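Local coordinates for protein STU0660 (Streptococcus thermophilus, PDB 3ZTH) that takes part in CRISPR-mediated bacterial immunity as a member of the large Csn2 proteins and probably binds DNA, at the interface of chains A and B and the interface of chains A and C. Coordinates in Å, arbitrary orientation; residue numbers count along the deposited sequence, not the author numbering. Chains: chain A/B/C, STU0660.

Contact 1 joins chains A and B, whereas contacts 2 and 3 are two patches of the interface between A and C. The C-alpha centres of contacts 2 and 3 lie about 29 Å apart; that of contact 1 is about 46 Å from contact 2 and about 53 Å from contact 3. Contact 2 draws on helix 109-130 of chain A, and contact 3 on the loop and strand 140-146 that follow it. Chain A thus meets two partners with separate surfaces, and because both interfaces are two-fold symmetric, repeating them could account for the deposited four-copy assembly, which may be the biological one.

Contact 1: the interface of chains A and B. Residues chain A 33, 37, 40, 50-51, 54-55; chain B 170, 174.
Helix 28-43, helix 49-52 and the 3-10 turn 53-55 of chain A receive the 3-10 turn 172-174 and preceding loop of chain B, with B:Trp174 inserted among A:Tyr33, A:Trp40, A:Asp51 and A:Ile54. B:Trp174 loses 114 Å² of surface to chain A, about half of the patch total. Its NE1 donates to the backbone O of A:Asp51 at 2.7 Å, meeting an in-plane lone pair at a C=O...N angle of 134°, so the ring's polar atom is satisfied as it is buried. Methyl CD1 of A:Ile54 rests over one face of the indole, 3.3 Å from the five-membered ring centroid. Its CG1 takes the crowded position between backbone N and carbonyl carbon (chi1 62°), which projects CD1 across the ring. On the side away from A:Ile54 the six-membered rings of A:Trp40 and B:Trp174 meet edge-to-face, planes 70° apart, with rim atoms CZ3 of A:Trp40 and CZ2 of B:Trp174 3.3 Å apart. Together with the NE1 bond, these approaches probably limit the indole's tilt. Around the benzo rim, A:Tyr33 CD1 reaches CZ3 of B:Trp174 at 3.5 Å, while A:Ile37 CD1 stands 3.8 Å from CH2 of the same ring. Nearby, B:Leu170 packs its backbone CA against the main-chain O of A:Glu50. In the fold, the pocket lies between helix 28-43 and the 49-55 segment, and A:Gln26, a magnesium ligand, just precedes that first helix.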
ATOM      1  N   TYR A  33     -10.312  -9.695  32.008  1.00 24.90           N
ATOM      2  CA  TYR A  33      -8.890  -9.912  31.820  1.00 22.71           C
ATOM      3  C   TYR A  33      -8.652 -11.350  31.369  1.00 21.63           C
ATOM      4  O   TYR A  33      -7.858 -11.602  30.471  1.00 21.97           O
ATOM      5  CB  TYR A  33      -8.136  -9.663  33.124  1.00 21.26           C
ATOM      6  CG  TYR A  33      -6.702 -10.106  33.041  1.00 21.53           C
ATOM      7  CD1 TYR A  33      -5.746  -9.313  32.415  1.00 23.70           C
ATOM      8  CD2 TYR A  33      -6.309 -11.353  33.529  1.00 22.26           C
ATOM      9  CE1 TYR A  33      -4.419  -9.752  32.271  1.00 25.14           C
ATOM     10  CE2 TYR A  33      -4.991 -11.804  33.390  1.00 24.22           C
ATOM     11  CZ  TYR A  33      -4.053 -10.994  32.759  1.00 24.56           C
ATOM     12  OH  TYR A  33      -2.755 -11.422  32.626  1.00 27.18           O
ATOM     13  N   ILE A  37      -6.878 -12.456  27.744  1.00 29.41           N
ATOM     14  CA  ILE A  37      -5.711 -13.317  27.625  1.00 30.22           C
ATOM     15  C   ILE A  37      -6.060 -14.538  26.781  1.00 31.15           C
ATOM     16  O   ILE A  37      -5.326 -14.905  25.866  1.00 33.38           O
ATOM     17  CB  ILE A  37      -5.243 -13.817  29.003  1.00 30.83           C
ATOM     18  CG1 ILE A  37      -4.720 -12.655  29.846  1.00 31.82           C
ATOM     19  CG2 ILE A  37      -4.176 -14.869  28.818  1.00 29.89           C
ATOM     20  CD1 ILE A  37      -3.393 -12.075  29.340  1.00 33.77           C
ATOM     21  N   TRP A  40      -6.299 -13.712  23.125  1.00 33.02           N
ATOM     22  CA  TRP A  40      -5.003 -13.342  22.568  1.00 33.60           C
ATOM     23  C   TRP A  40      -4.122 -14.568  22.435  1.00 33.75           C
ATOM     24  O   TRP A  40      -3.504 -14.792  21.401  1.00 34.66           O
ATOM     25  CB  TRP A  40      -4.315 -12.311  23.460  1.00 34.82           C
ATOM     26  CG  TRP A  40      -4.707 -10.891  23.165  1.00 36.83           C
ATOM     27  CD1 TRP A  40      -5.755 -10.465  22.390  1.00 36.20           C
ATOM     28  CD2 TRP A  40      -4.054  -9.704  23.642  1.00 36.32           C
ATOM     29  NE1 TRP A  40      -5.792  -9.090  22.356  1.00 36.34           N
ATOM     30  CE2 TRP A  40      -4.761  -8.597  23.113  1.00 37.40           C
ATOM     31  CE3 TRP A  40      -2.941  -9.470  24.462  1.00 34.93           C
ATOM     32  CZ2 TRP A  40      -4.385  -7.271  23.379  1.00 35.84           C
ATOM     33  CZ3 TRP A  40      -2.567  -8.152  24.726  1.00 34.90           C
ATOM     34  CH2 TRP A  40      -3.290  -7.070  24.183  1.00 35.32           C
ATOM     35  N   GLU A  50       4.129  -2.873  23.884  1.00 48.44           N
ATOM     36  CA  GLU A  50       3.205  -2.224  24.806  1.00 49.86           C
ATOM     37  C   GLU A  50       2.207  -3.257  25.335  1.00 49.10           C
ATOM     38  O   GLU A  50       1.628  -3.083  26.408  1.00 48.24           O
ATOM     39  CB  GLU A  50       2.453  -1.074  24.119  1.00 52.41           C
ATOM     40  CG  GLU A  50       3.302   0.166  23.830  1.00 58.00           C
ATOM     41  CD  GLU A  50       4.030   0.101  22.490  1.00 60.08           C
ATOM     42  OE1 GLU A  50       4.732  -0.897  22.228  1.00 62.48           O
ATOM     43  OE2 GLU A  50       3.905   1.060  21.699  1.00 61.11           O
ATOM     44  N   ASP A  51       2.008  -4.332  24.578  1.00 46.82           N
ATOM     45  CA  ASP A  51       1.092  -5.379  25.001  1.00 44.70           C
ATOM     46  C   ASP A  51       1.730  -6.194  26.116  1.00 45.09           C
ATOM     47  O   ASP A  51       1.055  -6.615  27.052  1.00 45.74           O
ATOM     48  CB  ASP A  51       0.760  -6.328  23.844  1.00 44.35           C
ATOM     49  CG  ASP A  51      -0.032  -5.665  22.735  1.00 41.14           C
ATOM     50  OD1 ASP A  51      -0.881  -4.804  23.024  1.00 41.24           O
ATOM     51  OD2 ASP A  51       0.183  -6.030  21.565  1.00 40.89           O
ATOM     52  N   ILE A  54       3.005  -5.096  30.997  1.00 46.95           N
ATOM     53  CA  ILE A  54       2.602  -5.667  32.279  1.00 45.85           C
ATOM     54  C   ILE A  54       3.195  -7.042  32.596  1.00 46.00           C
ATOM     55  O   ILE A  54       3.133  -7.502  33.736  1.00 46.04           O
ATOM     56  CB  ILE A  54       1.061  -5.777  32.370  1.00 44.26           C
ATOM     57  CG1 ILE A  54       0.542  -6.722  31.281  1.00 43.58           C
ATOM     58  CG2 ILE A  54       0.442  -4.402  32.246  1.00 41.46           C
ATOM     59  CD1 ILE A  54      -0.945  -7.027  31.367  1.00 43.62           C
ATOM     60  N   PHE A  55       3.753  -7.712  31.600  1.00 44.93           N
ATOM     61  CA  PHE A  55       4.336  -9.014  31.854  1.00 47.31           C
ATOM     62  C   PHE A  55       5.856  -8.914  31.767  1.00 49.77           C
ATOM     63  O   PHE A  55       6.543  -9.909  31.551  1.00 50.89           O
ATOM     64  CB  PHE A  55       3.820 -10.022  30.834  1.00 46.70           C
ATOM     65  CG  PHE A  55       2.330 -10.165  30.829  1.00 47.58           C
ATOM     66  CD1 PHE A  55       1.665 -10.688  31.933  1.00 47.76           C
ATOM     67  CD2 PHE A  55       1.584  -9.768  29.722  1.00 47.48           C
ATOM     68  CE1 PHE A  55       0.278 -10.814  31.935  1.00 47.47           C
ATOM     69  CE2 PHE A  55       0.196  -9.889  29.716  1.00 46.92           C
ATOM     70  CZ  PHE A  55      -0.456 -10.413  30.823  1.00 47.46           C
TER
ATOM     71  N   LEU B 170       1.732   1.328  27.949  1.00 48.78           N
ATOM     72  CA  LEU B 170       1.067   0.035  27.956  1.00 45.45           C
ATOM     73  C   LEU B 170      -0.086   0.130  26.970  1.00 42.49           C
ATOM     74  O   LEU B 170      -0.557   1.227  26.660  1.00 39.71           O
ATOM     75  CB  LEU B 170       0.547  -0.344  29.351  1.00 45.70           C
ATOM     76  CG  LEU B 170      -0.233   0.597  30.271  1.00 46.75           C
ATOM     77  CD1 LEU B 170      -1.173   1.494  29.496  1.00 48.06           C
ATOM     78  CD2 LEU B 170      -0.999  -0.266  31.279  1.00 46.71           C
ATOM     79  N   TRP B 174      -4.822  -2.945  28.574  1.00 39.65           N
ATOM     80  CA  TRP B 174      -4.419  -3.142  29.968  1.00 38.99           C
ATOM     81  C   TRP B 174      -4.764  -2.004  30.931  1.00 39.22           C
ATOM     82  O   TRP B 174      -4.511  -2.096  32.137  1.00 39.01           O
ATOM     83  CB  TRP B 174      -2.922  -3.458  30.018  1.00 38.25           C
ATOM     84  CG  TRP B 174      -2.575  -4.701  29.235  1.00 38.42           C
ATOM     85  CD1 TRP B 174      -1.465  -4.902  28.467  1.00 39.45           C
ATOM     86  CD2 TRP B 174      -3.338  -5.919  29.160  1.00 37.29           C
ATOM     87  NE1 TRP B 174      -1.488  -6.165  27.917  1.00 39.80           N
ATOM     88  CE2 TRP B 174      -2.624  -6.810  28.325  1.00 37.04           C
ATOM     89  CE3 TRP B 174      -4.555  -6.342  29.720  1.00 34.19           C
ATOM     90  CZ2 TRP B 174      -3.082  -8.100  28.035  1.00 35.81           C
ATOM     91  CZ3 TRP B 174      -5.010  -7.626  29.432  1.00 35.69           C
ATOM     92  CH2 TRP B 174      -4.270  -8.491  28.594  1.00 35.52           C
TER

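Contact 2: the interface of chains A and C. Residues chain A 111, 114, 118, 151, 154; chain C 121, 124-125.
A:His114 ND1 donates to the side-chain amide oxygen OE1 of C:Gln121 at 2.8 Å, a polar bond within a helix-to-helix contact of two Csn2 copies. Helix 109-130 of chain A packs here on helix 112-132 of chain C. The bond is fairly straight, 155° at the hydrogen, and OE1 lies in the imidazole plane, whereas the donor is tilted 34° from the amide's carbonyl plane. A bend at chi2 (-66°) turns the C:Gln121 chain back so that OE1 reaches the histidine edge. C:Leu124 lies across one face of the same imidazole: CB sits over the rim, and CD1 comes within 3.4 Å of CE1 of A:His114. Edge bond and face packing together should limit rotation of the ring. C:Ile125 runs antiparallel alongside the histidine stem, its CG1 3.6 Å from A:His114 CB. With CG2 anti to the backbone N, the isoleucine's short branch faces A:Ile111, where the two CG2 methyls are 3.7 Å apart. Its longer branch ends tip to tip with A:Ile118, CD1 to CD1 at 4.0 Å, and also touches CD1 of A:Leu154 from helix 151-157. A:Ile118 CG1 packs against C:Gln121 CB at 3.5 Å, the two side chains running in opposite senses.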
ATOM      1  N   ILE A 111     -18.928 -30.594  -8.894  1.00 77.33           N
ATOM      2  CA  ILE A 111     -18.560 -29.186  -9.054  1.00 75.53           C
ATOM      3  C   ILE A 111     -17.248 -29.008  -9.806  1.00 74.19           C
ATOM      4  O   ILE A 111     -17.163 -28.207 -10.738  1.00 74.37           O
ATOM      5  CB  ILE A 111     -18.424 -28.485  -7.689  1.00 76.08           C
ATOM      6  CG1 ILE A 111     -19.748 -28.571  -6.928  1.00 76.11           C
ATOM      7  CG2 ILE A 111     -18.017 -27.032  -7.887  1.00 76.13           C
ATOM      8  CD1 ILE A 111     -19.698 -27.951  -5.556  1.00 77.56           C
ATOM      9  N   HIS A 114     -17.353 -28.350 -13.394  1.00 64.12           N
ATOM     10  CA  HIS A 114     -17.733 -27.037 -13.890  1.00 64.09           C
ATOM     11  C   HIS A 114     -16.525 -26.099 -13.904  1.00 63.12           C
ATOM     12  O   HIS A 114     -16.490 -25.128 -14.662  1.00 61.68           O
ATOM     13  CB  HIS A 114     -18.853 -26.455 -13.023  1.00 66.26           C
ATOM     14  CG  HIS A 114     -20.147 -27.205 -13.122  1.00 68.45           C
ATOM     15  ND1 HIS A 114     -20.887 -27.264 -14.284  1.00 69.51           N
ATOM     16  CD2 HIS A 114     -20.831 -27.929 -12.203  1.00 68.22           C
ATOM     17  CE1 HIS A 114     -21.972 -27.989 -14.075  1.00 69.05           C
ATOM     18  NE2 HIS A 114     -21.962 -28.404 -12.822  1.00 68.57           N
ATOM     19  N   ILE A 118     -15.089 -24.060 -17.096  1.00 63.48           N
ATOM     20  CA  ILE A 118     -14.829 -22.626 -16.967  1.00 61.28           C
ATOM     21  C   ILE A 118     -13.426 -22.285 -17.445  1.00 60.00           C
ATOM     22  O   ILE A 118     -13.227 -21.281 -18.122  1.00 59.59           O
ATOM     23  CB  ILE A 118     -14.989 -22.131 -15.505  1.00 60.43           C
ATOM     24  CG1 ILE A 118     -16.470 -22.094 -15.124  1.00 59.40           C
ATOM     25  CG2 ILE A 118     -14.385 -20.735 -15.356  1.00 60.05           C
ATOM     26  CD1 ILE A 118     -16.727 -21.609 -13.711  1.00 57.35           C
ATOM     27  N   LEU A 151     -11.372 -22.748  -7.247  1.00 47.64           N
ATOM     28  CA  LEU A 151     -12.622 -22.573  -6.524  1.00 46.39           C
ATOM     29  C   LEU A 151     -12.388 -21.613  -5.369  1.00 45.27           C
ATOM     30  O   LEU A 151     -13.204 -20.728  -5.117  1.00 44.68           O
ATOM     31  CB  LEU A 151     -13.135 -23.929  -6.042  1.00 46.37           C
ATOM     32  CG  LEU A 151     -13.491 -24.802  -7.256  1.00 47.81           C
ATOM     33  CD1 LEU A 151     -13.690 -26.255  -6.860  1.00 46.48           C
ATOM     34  CD2 LEU A 151     -14.742 -24.232  -7.920  1.00 46.77           C
ATOM     35  N   LEU A 154     -12.862 -18.376  -6.733  1.00 47.56           N
ATOM     36  CA  LEU A 154     -14.266 -18.091  -7.019  1.00 46.98           C
ATOM     37  C   LEU A 154     -15.040 -17.772  -5.739  1.00 46.70           C
ATOM     38  O   LEU A 154     -15.811 -16.811  -5.686  1.00 46.03           O
ATOM     39  CB  LEU A 154     -14.928 -19.287  -7.708  1.00 45.96           C
ATOM     40  CG  LEU A 154     -14.967 -19.308  -9.233  1.00 45.18           C
ATOM     41  CD1 LEU A 154     -15.873 -20.443  -9.682  1.00 45.07           C
ATOM     42  CD2 LEU A 154     -15.494 -17.980  -9.765  1.00 44.37           C
TER
ATOM     43  N   GLN C 121     -21.890 -21.309 -16.198  1.00 64.55           N
ATOM     44  CA  GLN C 121     -21.239 -22.374 -15.438  1.00 63.51           C
ATOM     45  C   GLN C 121     -21.139 -22.021 -13.956  1.00 63.12           C
ATOM     46  O   GLN C 121     -21.110 -22.908 -13.098  1.00 63.41           O
ATOM     47  CB  GLN C 121     -19.836 -22.640 -15.995  1.00 63.63           C
ATOM     48  CG  GLN C 121     -19.816 -23.474 -17.262  1.00 63.78           C
ATOM     49  CD  GLN C 121     -20.311 -24.893 -17.031  1.00 63.66           C
ATOM     50  OE1 GLN C 121     -19.754 -25.633 -16.217  1.00 62.70           O
ATOM     51  NE2 GLN C 121     -21.362 -25.275 -17.745  1.00 61.71           N
ATOM     52  N   LEU C 124     -24.317 -22.692 -12.172  1.00 60.82           N
ATOM     53  CA  LEU C 124     -24.455 -24.128 -11.963  1.00 59.99           C
ATOM     54  C   LEU C 124     -23.718 -24.535 -10.694  1.00 59.36           C
ATOM     55  O   LEU C 124     -24.149 -25.442  -9.983  1.00 60.48           O
ATOM     56  CB  LEU C 124     -23.906 -24.910 -13.164  1.00 60.04           C
ATOM     57  CG  LEU C 124     -24.732 -24.868 -14.458  1.00 59.84           C
ATOM     58  CD1 LEU C 124     -24.033 -25.676 -15.536  1.00 58.88           C
ATOM     59  CD2 LEU C 124     -26.130 -25.421 -14.204  1.00 59.09           C
ATOM     60  N   ILE C 125     -22.606 -23.867 -10.410  1.00 58.60           N
ATOM     61  CA  ILE C 125     -21.845 -24.177  -9.208  1.00 56.89           C
ATOM     62  C   ILE C 125     -22.611 -23.677  -7.990  1.00 55.94           C
ATOM     63  O   ILE C 125     -22.624 -24.331  -6.951  1.00 55.61           O
ATOM     64  CB  ILE C 125     -20.446 -23.534  -9.244  1.00 56.43           C
ATOM     65  CG1 ILE C 125     -19.625 -24.164 -10.373  1.00 56.49           C
ATOM     66  CG2 ILE C 125     -19.745 -23.729  -7.905  1.00 54.00           C
ATOM     67  CD1 ILE C 125     -18.230 -23.594 -10.527  1.00 57.33           C
TER

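Contact 3: the interface of chains A and C. Residues chain A 133, 142, 144; chain C 90-92, 161, 187.
C:Pro161 sits between A:Tyr142 and A:Leu144, two residues that project from strand 140-146 of this Csn2 chain. An antiparallel beta bridge pairs A:Leu144 with C:Pro161 of strand 159-165, so the strands of the two copies come together here. Methyl CD2 of A:Leu144 reaches the proline CA at 3.8 Å and, on another side, the ring atom CE2 of C:Tyr92 at 4.1 Å. The A:Tyr142 side chain lies beside the proline and points the same way, with its CZ 3.7 Å from C:Pro161 CB. CG stands anti to the backbone N (chi1 -177°), extending the phenol from the strand toward the chain C loop. Farther out, the selenomethionine C:Met187 of helix 177-193 crosses the tyrosine, its methyl CE 4.1 Å from CE2 of A:Tyr142. C:Tyr92 comes from the direction opposite to A:Ile133, and its hydroxyl OH meets the isoleucine CD1 at 3.7 Å. Ring atom CE2 of C:Tyr92 also approaches the A:Tyr142 hydroxyl OH, at 3.7 Å, so that carbon atoms of both C:Tyr92 and C:Pro161 border this hydroxyl. At the polar rim the A:Tyr142 OH donates to the backbone O of selenomethionine C:Met90 at 2.6 Å. The donor stands 41° out of the carbonyl plane, away from the lone-pair directions, with a C=O...O angle of 138°.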
ATOM      1  N   ILE A 133      -3.721  -9.801 -30.910  1.00 69.68           N
ATOM      2  CA  ILE A 133      -2.500  -9.136 -30.473  1.00 69.98           C
ATOM      3  C   ILE A 133      -1.346 -10.026 -30.913  1.00 71.80           C
ATOM      4  O   ILE A 133      -0.638 -10.618 -30.094  1.00 72.30           O
ATOM      5  CB  ILE A 133      -2.471  -8.971 -28.959  1.00 68.63           C
ATOM      6  CG1 ILE A 133      -3.724  -8.215 -28.506  1.00 66.67           C
ATOM      7  CG2 ILE A 133      -1.205  -8.232 -28.556  1.00 68.08           C
ATOM      8  CD1 ILE A 133      -3.929  -8.206 -27.012  1.00 65.91           C
ATOM      9  N   TYR A 142       5.016 -11.923 -27.935  1.00 48.39           N
ATOM     10  CA  TYR A 142       4.498 -11.228 -26.763  1.00 47.55           C
ATOM     11  C   TYR A 142       3.025 -11.587 -26.682  1.00 47.26           C
ATOM     12  O   TYR A 142       2.254 -11.283 -27.591  1.00 46.98           O
ATOM     13  CB  TYR A 142       4.654  -9.716 -26.911  1.00 44.38           C
ATOM     14  CG  TYR A 142       4.196  -8.929 -25.705  1.00 41.90           C
ATOM     15  CD1 TYR A 142       4.753  -9.151 -24.443  1.00 41.42           C
ATOM     16  CD2 TYR A 142       3.260  -7.905 -25.839  1.00 41.99           C
ATOM     17  CE1 TYR A 142       4.394  -8.357 -23.341  1.00 40.20           C
ATOM     18  CE2 TYR A 142       2.893  -7.105 -24.748  1.00 39.96           C
ATOM     19  CZ  TYR A 142       3.465  -7.333 -23.507  1.00 40.53           C
ATOM     20  OH  TYR A 142       3.121  -6.520 -22.448  1.00 40.96           O
ATOM     21  N   LEU A 144      -0.485 -12.864 -23.794  1.00 50.24           N
ATOM     22  CA  LEU A 144      -1.069 -12.990 -22.476  1.00 50.49           C
ATOM     23  C   LEU A 144      -1.178 -14.466 -22.105  1.00 51.94           C
ATOM     24  O   LEU A 144      -1.575 -15.293 -22.922  1.00 52.66           O
ATOM     25  CB  LEU A 144      -2.450 -12.342 -22.471  1.00 47.93           C
ATOM     26  CG  LEU A 144      -2.439 -10.832 -22.710  1.00 47.28           C
ATOM     27  CD1 LEU A 144      -3.840 -10.341 -23.004  1.00 47.33           C
ATOM     28  CD2 LEU A 144      -1.874 -10.128 -21.490  1.00 46.62           C
TER
HETATM   29  N   MSE C  90       4.227  -0.968 -24.010  1.00 52.74           N
HETATM   30  CA  MSE C  90       3.676  -2.302 -24.223  1.00 55.19           C
HETATM   31  C   MSE C  90       3.083  -2.955 -22.980  1.00 54.26           C
HETATM   32  O   MSE C  90       2.549  -4.065 -23.042  1.00 53.01           O
HETATM   33  CB  MSE C  90       4.742  -3.205 -24.840  1.00 59.02           C
HETATM   34  CG  MSE C  90       5.214  -2.710 -26.203  1.00 66.47           C
HETATM   35 SE   MSE C  90       6.358  -3.966 -27.123  1.00 76.30          SE
HETATM   36  CE  MSE C  90       7.977  -3.693 -26.100  1.00 71.84           C
ATOM     37  N   GLU C  91       3.184  -2.270 -21.849  1.00 54.63           N
ATOM     38  CA  GLU C  91       2.613  -2.779 -20.613  1.00 54.34           C
ATOM     39  C   GLU C  91       1.170  -2.282 -20.601  1.00 53.80           C
ATOM     40  O   GLU C  91       0.888  -1.160 -21.031  1.00 51.87           O
ATOM     41  CB  GLU C  91       3.382  -2.240 -19.407  1.00 54.46           C
ATOM     42  CG  GLU C  91       4.865  -2.569 -19.454  1.00 58.00           C
ATOM     43  CD  GLU C  91       5.645  -2.005 -18.272  1.00 60.56           C
ATOM     44  OE1 GLU C  91       5.411  -0.829 -17.903  1.00 60.29           O
ATOM     45  OE2 GLU C  91       6.504  -2.737 -17.723  1.00 60.21           O
ATOM     46  N   TYR C  92       0.258  -3.121 -20.129  1.00 54.06           N
ATOM     47  CA  TYR C  92      -1.149  -2.759 -20.084  1.00 54.68           C
ATOM     48  C   TYR C  92      -1.473  -1.858 -18.906  1.00 55.96           C
ATOM     49  O   TYR C  92      -1.876  -2.322 -17.844  1.00 56.97           O
ATOM     50  CB  TYR C  92      -1.994  -4.029 -20.056  1.00 53.99           C
ATOM     51  CG  TYR C  92      -1.834  -4.826 -21.327  1.00 54.27           C
ATOM     52  CD1 TYR C  92      -2.631  -4.562 -22.440  1.00 54.58           C
ATOM     53  CD2 TYR C  92      -0.831  -5.785 -21.450  1.00 53.86           C
ATOM     54  CE1 TYR C  92      -2.430  -5.227 -23.646  1.00 54.49           C
ATOM     55  CE2 TYR C  92      -0.619  -6.455 -22.653  1.00 53.42           C
ATOM     56  CZ  TYR C  92      -1.420  -6.171 -23.748  1.00 54.23           C
ATOM     57  OH  TYR C  92      -1.205  -6.817 -24.949  1.00 54.94           O
ATOM     58  N   PRO C 161       1.042 -10.575 -19.117  1.00 46.35           N
ATOM     59  CA  PRO C 161       1.761 -10.561 -20.394  1.00 45.26           C
ATOM     60  C   PRO C 161       3.142 -11.179 -20.209  1.00 44.25           C
ATOM     61  O   PRO C 161       3.706 -11.113 -19.119  1.00 45.40           O
ATOM     62  CB  PRO C 161       1.816  -9.076 -20.735  1.00 45.25           C
ATOM     63  CG  PRO C 161       1.903  -8.440 -19.387  1.00 45.79           C
ATOM     64  CD  PRO C 161       0.865  -9.207 -18.604  1.00 45.75           C
HETATM   65  N   MSE C 187       2.991  -3.331 -32.441  1.00 44.80           N
HETATM   66  CA  MSE C 187       2.010  -2.859 -31.479  1.00 47.49           C
HETATM   67  C   MSE C 187       1.407  -1.575 -32.049  1.00 45.28           C
HETATM   68  O   MSE C 187       0.190  -1.432 -32.178  1.00 45.40           O
HETATM   69  CB  MSE C 187       2.697  -2.577 -30.138  1.00 54.57           C
HETATM   70  CG  MSE C 187       1.774  -2.071 -29.033  1.00 65.49           C
HETATM   71 SE   MSE C 187       0.323  -3.297 -28.588  1.00 82.45          SE
HETATM   72  CE  MSE C 187       1.263  -4.404 -27.301  1.00 77.90           C
TER